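PDB 3D1L: putative NADP oxidoreductase BF3122, which is a putative oxidoreductase that probably binds NADP through its N-terminal Rossmann-type domain. Local coordinates for the interface of chains A and B. Numbering follows the deposited sequence. Chains: chain A/B, Putative NADP oxidoreductase BF3122.

Contact 1: the interface of chains A and B. Residues chain A 226, 258, 261-262, 265; chain B 183-184, 187.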
# COMPACT_ATOMS: atom_id res chain seq x y z
N GLN A 226 4.31 -8.03 -4.81
CA GLN A 226 4.63 -7.44 -6.09
C GLN A 226 4.24 -8.40 -7.23
O GLN A 226 4.50 -9.60 -7.14
CB GLN A 226 6.12 -7.06 -6.16
CG GLN A 226 6.52 -6.32 -7.47
CD GLN A 226 5.98 -4.90 -7.51
OE1 GLN A 226 6.32 -4.10 -6.64
NE2 GLN A 226 5.13 -4.59 -8.51
N LEU A 258 10.85 2.72 -13.33
CA LEU A 258 10.11 1.95 -12.31
C LEU A 258 10.15 0.46 -12.57
O LEU A 258 10.30 -0.35 -11.65
CB LEU A 258 8.68 2.45 -12.17
CG LEU A 258 8.57 3.83 -11.53
CD1 LEU A 258 7.26 4.52 -11.84
CD2 LEU A 258 8.78 3.70 -10.01
N SER A 261 13.57 -0.83 -11.73
CA SER A 261 13.66 -0.86 -10.27
C SER A 261 12.96 -2.08 -9.65
O SER A 261 13.49 -2.70 -8.73
CB SER A 261 13.11 0.43 -9.69
OG SER A 261 13.26 0.45 -8.29
N ILE A 262 11.77 -2.41 -10.15
CA ILE A 262 11.05 -3.62 -9.72
C ILE A 262 11.89 -4.86 -10.06
O ILE A 262 12.12 -5.72 -9.20
CB ILE A 262 9.62 -3.74 -10.38
CG1 ILE A 262 8.65 -2.67 -9.85
CG2 ILE A 262 9.06 -5.16 -10.21
CD1 ILE A 262 7.39 -2.49 -10.65
N ARG A 265 14.90 -5.88 -7.96
CA ARG A 265 14.62 -6.71 -6.77
C ARG A 265 14.29 -8.18 -7.07
O ARG A 265 14.07 -8.97 -6.13
CB ARG A 265 13.49 -6.11 -5.95
CG ARG A 265 13.90 -4.96 -5.06
CD ARG A 265 14.03 -3.66 -5.84
NE ARG A 265 14.57 -2.59 -5.02
CZ ARG A 265 15.08 -1.46 -5.50
NH1 ARG A 265 15.13 -1.29 -6.81
NH2 ARG A 265 15.56 -0.53 -4.69
N ASN B 183 1.06 -2.07 -10.00
CA ASN B 183 2.43 -2.56 -9.99
C ASN B 183 3.37 -1.51 -9.42
O ASN B 183 4.15 -1.81 -8.53
CB ASN B 183 2.89 -2.94 -11.40
CG ASN B 183 2.13 -4.13 -11.98
OD1 ASN B 183 2.21 -4.38 -13.18
ND2 ASN B 183 1.39 -4.85 -11.13
N PHE B 184 3.29 -0.29 -9.97
CA PHE B 184 4.18 0.80 -9.55
C PHE B 184 3.83 1.29 -8.13
O PHE B 184 4.70 1.71 -7.38
CB PHE B 184 4.15 1.97 -10.54
CG PHE B 184 4.66 1.61 -11.93
CD1 PHE B 184 5.35 0.43 -12.16
CD2 PHE B 184 4.46 2.48 -13.00
CE1 PHE B 184 5.82 0.11 -13.44
CE2 PHE B 184 4.93 2.18 -14.28
CZ PHE B 184 5.62 0.99 -14.50
N HIS B 187 5.26 -1.10 -5.74
CA HIS B 187 6.71 -0.84 -5.70
C HIS B 187 7.05 0.33 -4.78
O HIS B 187 8.04 0.28 -4.08
CB HIS B 187 7.32 -0.61 -7.09
CG HIS B 187 8.82 -0.53 -7.10
ND1 HIS B 187 9.62 -1.56 -6.65
CD2 HIS B 187 9.66 0.46 -7.48
CE1 HIS B 187 10.89 -1.21 -6.77
NE2 HIS B 187 10.94 0.01 -7.26
O HOH W 1 8.96 -4.09 -5.95
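B:His187 reaches from helix 168-198 of chain B into a groove of chain A formed by helix 249-264 and the loop residue A:Gln226. Its CB lies beside A:Gln226 OE1 and A:Ile262 CG1. With CG anti to the backbone N (chi1 -172°), the imidazole runs antiparallel to A:Ile262, whose CG1 sits over one ring face, 3.7 Å from the centroid and offset toward the rim. Further out, ND1 binds a water in the ring plane at 2.7 Å, and this water passes the link on to the amide oxygen A:Gln226 OE1. At the far end, NE2 shares a short 2.6 Å hydrogen bond with the hydroxyl A:Ser261 OG; both ring nitrogens are engaged, which should hold the ring against rotation. The other amide branch, A:Gln226 NE2, gives a nearly straight hydrogen bond (173° at H) to the backbone carbonyl B:Asn183 O, 2.9 Å away; the acceptor lies in the amide plane. One turn before A:Ser261 and A:Ile262, A:Leu258 lays CB over the centre of the B:Phe184 ring, 3.9 Å from the centroid, and its CD1 against CD2 of that ring. A:Arg265 NH1 bonds to A:Ser261 O at 2.9 Å, tying the helix end beside the imidazole. The patch fastens the C-terminal helix to the partner's long helix, probably stabilising a dimer.

Contact 2: the interface of chains A and B. Residues chain A 180-181, 184-185, 188; chain B 185, 188-189, 213.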
# COMPACT_ATOMS: atom_id res chain seq x y z
N PHE A 180 7.09 8.27 -0.34
CA PHE A 180 6.90 7.11 -1.21
C PHE A 180 5.50 6.54 -1.09
O PHE A 180 4.80 6.37 -2.10
CB PHE A 180 7.95 6.03 -0.93
CG PHE A 180 9.31 6.38 -1.48
CD1 PHE A 180 9.65 6.04 -2.79
CD2 PHE A 180 10.23 7.09 -0.71
CE1 PHE A 180 10.89 6.37 -3.31
CE2 PHE A 180 11.48 7.42 -1.23
CZ PHE A 180 11.82 7.07 -2.53
N THR A 181 5.09 6.32 0.15
CA THR A 181 3.84 5.66 0.49
C THR A 181 2.55 6.45 0.21
O THR A 181 1.52 5.83 -0.09
CB THR A 181 3.88 5.21 1.97
OG1 THR A 181 4.85 4.17 2.09
CG2 THR A 181 2.57 4.63 2.39
N PHE A 184 3.92 9.58 -3.75
CA PHE A 184 4.33 8.91 -4.98
C PHE A 184 3.26 7.89 -5.41
O PHE A 184 3.03 7.71 -6.60
CB PHE A 184 5.72 8.27 -4.84
CG PHE A 184 6.88 9.27 -4.70
CD1 PHE A 184 6.70 10.64 -4.97
CD2 PHE A 184 8.13 8.84 -4.32
CE1 PHE A 184 7.76 11.55 -4.84
CE2 PHE A 184 9.20 9.73 -4.20
CZ PHE A 184 9.01 11.10 -4.47
N THR A 185 2.62 7.26 -4.44
CA THR A 185 1.50 6.34 -4.71
C THR A 185 0.28 7.06 -5.33
O THR A 185 -0.26 6.62 -6.35
CB THR A 185 1.08 5.63 -3.41
OG1 THR A 185 2.07 4.65 -3.09
CG2 THR A 185 -0.22 4.92 -3.61
N MSE A 188 0.82 7.84 -8.82
CA MSE A 188 0.62 6.70 -9.72
C MSE A 188 -0.84 6.66 -10.13
O MSE A 188 -1.13 6.46 -11.31
CB MSE A 188 1.08 5.36 -9.11
CG MSE A 188 2.58 5.26 -8.78
SE MSE A 188 3.72 5.60 -10.34
CE MSE A 188 4.00 7.44 -10.09
N THR B 185 2.55 1.27 -7.81
CA THR B 185 2.09 1.63 -6.47
C THR B 185 2.65 0.67 -5.44
O THR B 185 3.22 1.10 -4.43
CB THR B 185 0.56 1.62 -6.41
OG1 THR B 185 0.06 2.79 -7.11
CG2 THR B 185 0.10 1.69 -4.93
N MSE B 188 6.20 1.37 -4.75
CA MSE B 188 6.41 2.48 -3.80
C MSE B 188 6.38 2.01 -2.35
O MSE B 188 7.15 2.50 -1.50
CB MSE B 188 5.37 3.61 -4.00
CG MSE B 188 5.33 4.23 -5.39
SE MSE B 188 7.03 5.01 -5.84
CE MSE B 188 7.87 3.65 -6.87
N TYR B 189 5.47 1.08 -2.07
CA TYR B 189 5.39 0.42 -0.76
C TYR B 189 6.66 -0.36 -0.48
O TYR B 189 7.13 -0.38 0.66
CB TYR B 189 4.23 -0.59 -0.66
CG TYR B 189 2.83 -0.07 -0.95
CD1 TYR B 189 2.51 1.29 -0.88
CD2 TYR B 189 1.81 -0.97 -1.27
CE1 TYR B 189 1.23 1.74 -1.16
CE2 TYR B 189 0.53 -0.55 -1.52
CZ TYR B 189 0.23 0.80 -1.49
OH TYR B 189 -1.07 1.16 -1.77
N THR B 213 -4.48 6.91 1.83
CA THR B 213 -4.14 7.34 0.47
C THR B 213 -5.06 6.69 -0.56
O THR B 213 -5.52 7.35 -1.49
CB THR B 213 -2.65 7.03 0.17
OG1 THR B 213 -1.86 7.70 1.15
CG2 THR B 213 -2.24 7.48 -1.21
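A:Thr185 OG1 lies among groups from both chains: B:Met188 CB (selenomethionine) and the ring carbon B:Tyr189 CE1 each approach to 3.6 Å, while the backbone carbonyls A:Phe180 O and A:Thr181 O of its own helix accept only weak hydrogen bonds from it. Both branches of this threonine face chain B, OG1 toward B:Met188 and B:Tyr189, CG2 toward B:Thr185 and B:Thr213. Chi1 of -74° separates them, setting OG1 beside the backbone N and CG2 anti to it. The two A:Thr185 and B:Thr185 side chains cross at about a right angle, their CG2 methyls meeting at 3.5 Å between equivalent helices. On the other flank of A:Thr185 CG2, B:Thr213 CG2 from helix 207-219 makes a looser contact at 4.1 Å. B:Met188 runs alongside A:Thr185 in the opposite sense, and B:Met188 CB stands 3.4 Å from the carbonyl oxygen A:Phe180 O. Bends at chi2 (-60°) and chi3 (97°) then bring its selenium to 3.6 Å from A:Phe184 CB. A:Phe184 CE2 rests over the rim of one face of the A:Phe180 ring, so the two phenyl rings pack within chain A beside the selenium. The twin pairing places A:Met188 CB against B:Thr185 OG1 at 3.4 Å. The small threonine side chains probably allow the two long helices to come close here, and the patch probably serves as the packing centre of a two-fold dimer.

Contact 3: the interface of chains A and B. Residues chain A 170, 173-174, 177; chain B 196, 201, 205-206.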
# COMPACT_ATOMS: atom_id res chain seq x y z
N GLN A 170 16.09 8.10 12.29
CA GLN A 170 14.99 7.16 12.10
C GLN A 170 13.66 7.89 11.94
O GLN A 170 12.82 7.45 11.16
CB GLN A 170 14.91 6.20 13.29
CG GLN A 170 16.03 5.20 13.34
CD GLN A 170 16.04 4.39 14.61
OE1 GLN A 170 16.38 4.89 15.69
NE2 GLN A 170 15.69 3.10 14.50
N SER A 173 13.43 9.21 8.47
CA SER A 173 13.14 8.13 7.54
C SER A 173 11.64 7.82 7.42
O SER A 173 11.17 7.42 6.34
CB SER A 173 13.97 6.87 7.85
OG SER A 173 13.35 6.07 8.84
N LEU A 174 10.89 8.00 8.51
CA LEU A 174 9.43 7.85 8.47
C LEU A 174 8.81 8.82 7.47
O LEU A 174 7.96 8.44 6.66
CB LEU A 174 8.81 8.07 9.86
CG LEU A 174 9.09 7.08 11.01
CD1 LEU A 174 8.65 7.68 12.34
CD2 LEU A 174 8.41 5.73 10.79
N ALA A 177 9.68 7.94 4.03
CA ALA A 177 8.92 6.77 3.64
C ALA A 177 7.47 7.13 3.32
O ALA A 177 6.89 6.58 2.38
CB ALA A 177 9.01 5.70 4.73
N LEU B 196 12.71 1.73 5.50
CA LEU B 196 12.39 1.53 6.91
C LEU B 196 13.27 0.44 7.54
O LEU B 196 13.71 0.58 8.68
CB LEU B 196 10.89 1.25 7.11
CG LEU B 196 9.91 2.42 6.87
CD1 LEU B 196 8.49 1.95 6.65
CD2 LEU B 196 9.96 3.46 7.98
N LEU B 201 13.14 -0.18 11.31
CA LEU B 201 11.73 0.11 11.55
C LEU B 201 10.91 -0.81 10.66
O LEU B 201 11.32 -1.08 9.52
CB LEU B 201 11.42 1.58 11.27
CG LEU B 201 11.93 2.60 12.30
CD1 LEU B 201 11.79 4.01 11.75
CD2 LEU B 201 11.21 2.46 13.63
N VAL B 205 4.22 0.31 9.94
CA VAL B 205 3.89 1.68 10.39
C VAL B 205 3.29 2.53 9.26
O VAL B 205 2.76 3.62 9.49
CB VAL B 205 5.13 2.44 11.02
CG1 VAL B 205 5.63 1.74 12.26
CG2 VAL B 205 6.27 2.65 9.99
N MSE B 206 3.40 2.01 8.04
CA MSE B 206 2.95 2.70 6.84
C MSE B 206 1.48 2.40 6.53
O MSE B 206 0.84 3.17 5.83
CB MSE B 206 3.83 2.32 5.65
CG MSE B 206 5.24 2.92 5.65
SE MSE B 206 5.34 4.86 5.48
CE MSE B 206 5.98 5.21 7.25
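A:Leu174 CD2 is the hub of the denser part of this contact, meeting B:Val205 CG2 at 3.8 Å and both B:Leu201 CD1 and B:Leu196 CD2 at 3.9 Å. Its branch crosses the side chains of B:Leu201 and B:Val205 at about right angles, one methyl entering among three from the partner, and the residue hides 42 Å². Chi1 of -66°, with CG anti to the carbonyl carbon, and chi2 of 166° aim that methyl across the boundary. One helical turn on, A:Ala177 CB is met by the selenium of B:Met206 (selenomethionine) at 3.8 Å and by B:Leu196 CG at 4.0 Å. The B:Met206 chain bends at chi2 and chi3, carrying its CE methyl back toward A:Leu174 O. Toward the start of helix 168-198 much less surface is buried, 6 Å² on A:Gln170 and 9 Å² on A:Ser173. There B:Leu201 CD1 lies 3.6 Å from the carbonyl A:Gln170 O and also touches A:Ser173 OG. That hydroxyl turns to its own helix, donating a 2.7 Å hydrogen bond to A:Gln170 O, whose amide-bearing side chain extends away from B:Leu201. The patch seats the first turns of one long helix against the end of the partner's helix 168-198 and its following loop and 3-10 helix, probably helping to set how the subunits are placed.

Helix 168-198 is common to the three contacts: in chain A its early turns enter contact 3 and its middle contact 2, while in chain B its middle enters contacts 1 and 2 and its end contact 3. Helix 249-264 of chain A is the other wall of contact 1. The centres of the C-alpha atoms of contact 1 and contact 2 lie about 11 Å apart, those of contact 2 and contact 3 about 14 Å, and those of contact 1 and contact 3 about 19 Å, so contact 2 sits between the others. Two-fold symmetry repeats each patch with chains exchanged, giving a largely helical interface consistent with a dimer.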